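Local coordinates for putative sugar ABC transporter, substrate-binding protein (Clostridium phytofermentans, PDB 4WZZ) that binds L-rhamnose in the cleft between its two lobes and probably delivers the sugar to an ABC transporter for uptake, at residues 355-360 and 365-370; 90-95 and 101-106. All blocks are in the same frame, centred on the assembly; numbering follows the deposited sequence. Where two conformers were deposited one is given.

Contact 1 of 2, residues 355-360 and 365-370; sequences APFKFE and AEWAKV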
# COMPACT_ATOMS: atom_id res chain seq x y z
N ALA A 355 2.74 11.70 5.12
CA ALA A 355 3.87 10.94 5.67
C ALA A 355 3.35 9.63 6.21
O ALA A 355 2.16 9.48 6.50
CB ALA A 355 4.56 11.72 6.78
N PRO A 356 4.25 8.65 6.38
CA PRO A 356 3.83 7.47 7.15
C PRO A 356 3.49 7.87 8.58
O PRO A 356 4.01 8.88 9.10
CB PRO A 356 5.07 6.58 7.16
CG PRO A 356 6.01 7.16 6.17
CD PRO A 356 5.69 8.63 6.07
N PHE A 357 2.63 7.08 9.19
CA PHE A 357 2.21 7.26 10.58
C PHE A 357 2.60 6.05 11.41
O PHE A 357 2.32 4.90 11.05
CB PHE A 357 0.69 7.48 10.63
CG PHE A 357 0.18 8.03 11.94
CD1 PHE A 357 0.15 9.39 12.17
CD2 PHE A 357 -0.32 7.18 12.90
CE1 PHE A 357 -0.35 9.90 13.38
CE2 PHE A 357 -0.82 7.67 14.12
CZ PHE A 357 -0.84 9.03 14.34
N LYS A 358 3.23 6.31 12.55
CA LYS A 358 3.67 5.25 13.45
C LYS A 358 2.56 4.87 14.46
O LYS A 358 2.05 5.75 15.19
CB LYS A 358 4.92 5.73 14.20
CG LYS A 358 5.47 4.76 15.21
CD LYS A 358 6.72 5.36 15.84
CE LYS A 358 7.28 4.48 16.95
NZ LYS A 358 8.45 5.13 17.65
N PHE A 359 2.21 3.59 14.47
CA PHE A 359 1.26 3.02 15.41
C PHE A 359 2.03 2.25 16.47
O PHE A 359 2.85 1.39 16.15
CB PHE A 359 0.24 2.12 14.69
CG PHE A 359 -0.61 2.88 13.69
CD1 PHE A 359 -1.65 3.68 14.15
CD2 PHE A 359 -0.34 2.83 12.34
CE1 PHE A 359 -2.41 4.40 13.27
CE2 PHE A 359 -1.10 3.54 11.45
CZ PHE A 359 -2.13 4.34 11.91
N GLU A 360 1.80 2.61 17.71
CA GLU A 360 2.59 2.07 18.81
C GLU A 360 1.66 1.96 20.02
O GLU A 360 0.52 2.40 19.98
CB GLU A 360 3.77 2.99 19.09
CG GLU A 360 3.37 4.44 19.31
CD GLU A 360 4.56 5.31 19.67
OE1 GLU A 360 5.32 4.95 20.60
OE2 GLU A 360 4.73 6.36 19.03
N ALA A 365 -4.88 1.88 20.26
CA ALA A 365 -6.27 1.52 20.50
C ALA A 365 -7.22 2.53 19.85
O ALA A 365 -8.24 2.14 19.26
CB ALA A 365 -6.53 1.39 21.99
N GLU A 366 -6.90 3.82 19.92
CA GLU A 366 -7.79 4.85 19.37
C GLU A 366 -7.90 4.71 17.85
O GLU A 366 -8.97 4.88 17.28
CB GLU A 366 -7.36 6.26 19.78
CG GLU A 366 -6.03 6.69 19.20
CD GLU A 366 -5.36 7.77 20.00
OE1 GLU A 366 -5.34 8.93 19.52
OE2 GLU A 366 -4.83 7.48 21.09
N TRP A 367 -6.79 4.32 17.19
CA TRP A 367 -6.79 4.21 15.75
C TRP A 367 -7.41 2.92 15.25
O TRP A 367 -7.81 2.84 14.09
CB TRP A 367 -5.37 4.40 15.19
CG TRP A 367 -4.94 5.83 15.23
CD1 TRP A 367 -4.17 6.42 16.17
CD2 TRP A 367 -5.27 6.86 14.28
NE1 TRP A 367 -4.01 7.75 15.88
CE2 TRP A 367 -4.67 8.05 14.73
CE3 TRP A 367 -6.01 6.89 13.09
CZ2 TRP A 367 -4.78 9.26 14.03
CZ3 TRP A 367 -6.12 8.10 12.41
CH2 TRP A 367 -5.52 9.27 12.89
N ALA A 368 -7.49 1.92 16.12
CA ALA A 368 -8.01 0.61 15.74
C ALA A 368 -9.49 0.70 15.38
O ALA A 368 -10.00 -0.17 14.68
CB ALA A 368 -7.80 -0.37 16.86
N LYS A 369 -10.15 1.75 15.85
CA LYS A 369 -11.54 1.96 15.50
C LYS A 369 -11.74 2.74 14.20
O LYS A 369 -12.88 2.91 13.75
CB LYS A 369 -12.28 2.67 16.64
CG LYS A 369 -12.36 1.82 17.91
CD LYS A 369 -12.95 0.42 17.66
CE LYS A 369 -14.43 0.32 18.04
NZ LYS A 369 -14.93 -1.11 18.03
N VAL A 370 -10.65 3.23 13.62
CA VAL A 370 -10.72 4.04 12.40
C VAL A 370 -10.47 3.17 11.16
O VAL A 370 -11.23 3.22 10.20
CB VAL A 370 -9.71 5.21 12.42
CG1 VAL A 370 -9.96 6.16 11.26
CG2 VAL A 370 -9.79 5.96 13.74
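Phe-359 and Trp-367 make the nearest backbone approach between 355-360 and 365-370, with CA atoms 8.1 Å apart and no hydrogen bond spanning the gap. The first segment carries the short strand 357-359 and the second lies on helix 364-368. Three aromatic side chains, Phe-357, Phe-359 and Trp-367, meet between them as an aromatic cluster that joins the strand to the helix following it. Phe-357 and Phe-359, two residues apart on an extended strand, both bring their rings to the same face of the Trp-367 indole. In Trp-367, CG lies anti to the carbonyl carbon (chi1 -74°), and the indole swings off the helix to present that face to the strand.

Phe-359 meets it edge-on: its CE1 comes 3.5 Å from Trp-367 CG, and also touches Trp-367 CB, the methylene that carries the indole. With planes at 72° and the Phe-359 ring centre 5.3 Å from that of the five-membered ring, this is an edge-to-face (T-shaped) pair, in which the C-H edge of the phenylalanine points at the indole pi cloud. Phe-357 approaches more obliquely, its plane inclined 57° to the indole. Its CE2 lies 3.6 Å from Trp-367 NE1, while CZ reaches on toward the six-membered ring. The two phenylalanines also pack on each other, Phe-357 CD2 lying over a face of the Phe-359 ring near its rim. Tryptophan suits this place because its broad indole can receive both rings at once.

Strand 357-359 pairs antiparallel with strand 294-296, Phe-357 bonding to Leu-296 and Phe-359 to Met-294 through the backbone. The Asn-363 side chain bonds to Lys-358 O and Glu-360 N, where the chain turns into helix 364-368. Pro-276 of helix 276-279 touches both Phe-359 and Trp-367.

Contact 2 of 2, residues 90-95 and 101-106; sequences QEPKSA and ITCINN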
# COMPACT_ATOMS: atom_id res chain seq x y z
N GLN A 90 -14.17 -3.13 -8.19
CA GLN A 90 -13.84 -4.50 -8.53
C GLN A 90 -12.68 -4.99 -7.68
O GLN A 90 -11.69 -4.28 -7.46
CB GLN A 90 -13.47 -4.63 -9.99
CG GLN A 90 -14.68 -4.71 -10.90
CD GLN A 90 -14.27 -4.89 -12.33
OE1 GLN A 90 -14.29 -6.00 -12.85
NE2 GLN A 90 -13.88 -3.80 -12.98
N GLU A 91 -12.84 -6.23 -7.24
CA GLU A 91 -11.86 -6.93 -6.42
C GLU A 91 -11.39 -8.15 -7.21
O GLU A 91 -12.13 -9.13 -7.35
CB GLU A 91 -12.49 -7.40 -5.10
CG GLU A 91 -12.88 -6.26 -4.12
CD GLU A 91 -13.24 -6.79 -2.73
OE1 GLU A 91 -13.79 -7.87 -2.67
OE2 GLU A 91 -12.99 -6.11 -1.72
N PRO A 92 -10.16 -8.10 -7.75
CA PRO A 92 -9.62 -9.29 -8.43
C PRO A 92 -9.62 -10.51 -7.50
O PRO A 92 -9.37 -10.40 -6.31
CB PRO A 92 -8.20 -8.88 -8.81
CG PRO A 92 -8.29 -7.35 -8.96
CD PRO A 92 -9.25 -6.94 -7.85
N LYS A 93 -9.91 -11.68 -8.07
CA LYS A 93 -9.97 -12.92 -7.29
C LYS A 93 -8.68 -13.17 -6.52
O LYS A 93 -8.70 -13.61 -5.37
CB LYS A 93 -10.27 -14.12 -8.20
CG LYS A 93 -10.50 -15.41 -7.41
CD LYS A 93 -9.67 -16.56 -7.96
CE LYS A 93 -10.07 -16.94 -9.37
NZ LYS A 93 -11.33 -17.75 -9.41
N SER A 94 -7.55 -12.92 -7.18
CA SER A 94 -6.25 -13.01 -6.54
C SER A 94 -5.39 -11.82 -6.94
O SER A 94 -5.71 -11.11 -7.90
CB SER A 94 -5.57 -14.34 -6.87
OG SER A 94 -5.05 -14.33 -8.19
N ALA A 95 -4.31 -11.59 -6.20
CA ALA A 95 -3.47 -10.42 -6.42
C ALA A 95 -2.49 -10.60 -7.56
O ALA A 95 -1.29 -10.40 -7.40
CB ALA A 95 -2.73 -10.06 -5.14
N ILE A 101 -6.46 -7.89 -15.23
CA ILE A 101 -6.74 -7.60 -16.61
C ILE A 101 -8.20 -7.91 -16.91
O ILE A 101 -8.87 -7.17 -17.62
CB ILE A 101 -5.80 -8.40 -17.52
CG1 ILE A 101 -4.38 -7.84 -17.39
CG2 ILE A 101 -6.28 -8.33 -18.94
CD1 ILE A 101 -3.27 -8.79 -17.87
N THR A 102 -8.70 -9.00 -16.34
CA THR A 102 -10.11 -9.32 -16.50
C THR A 102 -10.97 -8.16 -16.00
O THR A 102 -11.94 -7.78 -16.65
CB THR A 102 -10.45 -10.61 -15.74
OG1 THR A 102 -9.69 -11.68 -16.31
CG2 THR A 102 -11.93 -10.93 -15.84
N CYS A 103 -10.60 -7.58 -14.87
CA CYS A 103 -11.36 -6.45 -14.32
C CYS A 103 -11.22 -5.20 -15.19
O CYS A 103 -12.17 -4.46 -15.37
CB CYS A 103 -10.94 -6.13 -12.88
SG CYS A 103 -11.24 -7.46 -11.70
N ILE A 104 -10.03 -4.95 -15.71
CA ILE A 104 -9.85 -3.78 -16.57
C ILE A 104 -10.75 -3.93 -17.77
O ILE A 104 -11.43 -2.99 -18.19
CB ILE A 104 -8.41 -3.64 -17.05
CG1 ILE A 104 -7.52 -3.37 -15.84
CG2 ILE A 104 -8.32 -2.53 -18.10
CD1 ILE A 104 -6.07 -3.71 -16.06
N ASN A 105 -10.75 -5.13 -18.33
CA ASN A 105 -11.57 -5.37 -19.51
C ASN A 105 -13.07 -5.21 -19.22
O ASN A 105 -13.80 -4.72 -20.07
CB ASN A 105 -11.26 -6.74 -20.12
CG ASN A 105 -9.88 -6.79 -20.77
OD1 ASN A 105 -9.36 -5.76 -21.22
ND2 ASN A 105 -9.28 -7.98 -20.83
N ASN A 106 -13.50 -5.60 -18.02
CA ASN A 106 -14.89 -5.41 -17.62
C ASN A 106 -15.21 -3.92 -17.52
O ASN A 106 -16.27 -3.47 -17.96
CB ASN A 106 -15.17 -6.07 -16.26
CG ASN A 106 -15.40 -7.57 -16.37
OD1 ASN A 106 -15.44 -8.14 -17.46
ND2 ASN A 106 -15.56 -8.22 -15.22
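Gln-90 reaches helix 97-110 with CG anti to its carbonyl carbon (chi1 -81°) and the chain extended beyond CG, which carries the terminal amide alongside Cys-103. Cys-103 has a first torsion of the same kind, with SG beside the backbone N, on the side of the helix turned to the loop. NE2 of Gln-90 donates to the main-chain O of Cys-103 at 3.0 Å. The donor stands above the carbonyl plane, 37° out of it, and the N-H...O angle is 150°, so the bond is of ordinary length but bent. Within a helix a carbonyl already points along the axis toward the next turn, and an outside donor must come in from the flank.

The other end of the amide is used as well. OE1 of Gln-90 packs against Cys-103 CB at 3.4 Å and accepts a weak, long bond from Asn-106 ND2 (3.5 Å), one turn further along the helix. Glutamine suits the place because one planar group offers a donor to the backbone and an acceptor to the asparagine. Farther along the loop, Pro-92 CG rests 4.0 Å from Cys-103 SG; the small, weakly polar thiol touches both this proline and Gln-90 CB.

Gln-90 ends strand 86-90, outermost in its sheet, and bonds through its backbone to Ile-59 and Val-61. Strand 86-90, helix 97-110 and the parallel strand 114-117 form a beta-alpha-beta crossover past strand 56-60, in keeping with the Rossmann-like lobes of periplasmic binding proteins. Ile-60 touches Gln-90, Pro-92 and Cys-103, so the loop and helix 97-110 close together over strand 56-60.

In the fold
Both contacts join a strand or the loop after it to a helix that follows shortly in sequence, but they lie on opposite sides of the chain's centre, their own centres about 30 Å apart. Each is partly buried, with at least one buried residue among those that touch. Contact 1 belongs to the C-terminal strand and helix, with strand 294-296 alongside, and holds by aromatic packing without a hydrogen bond between its segments. Contact 2 lies where the edge strand of the larger sheet leads into helix 97-110, and combines amide bonding with a small apolar patch. Neither contact lines the sugar site: the side chains of Phe-359 and Pro-92 are about 10 and 11 Å from the rhamnose.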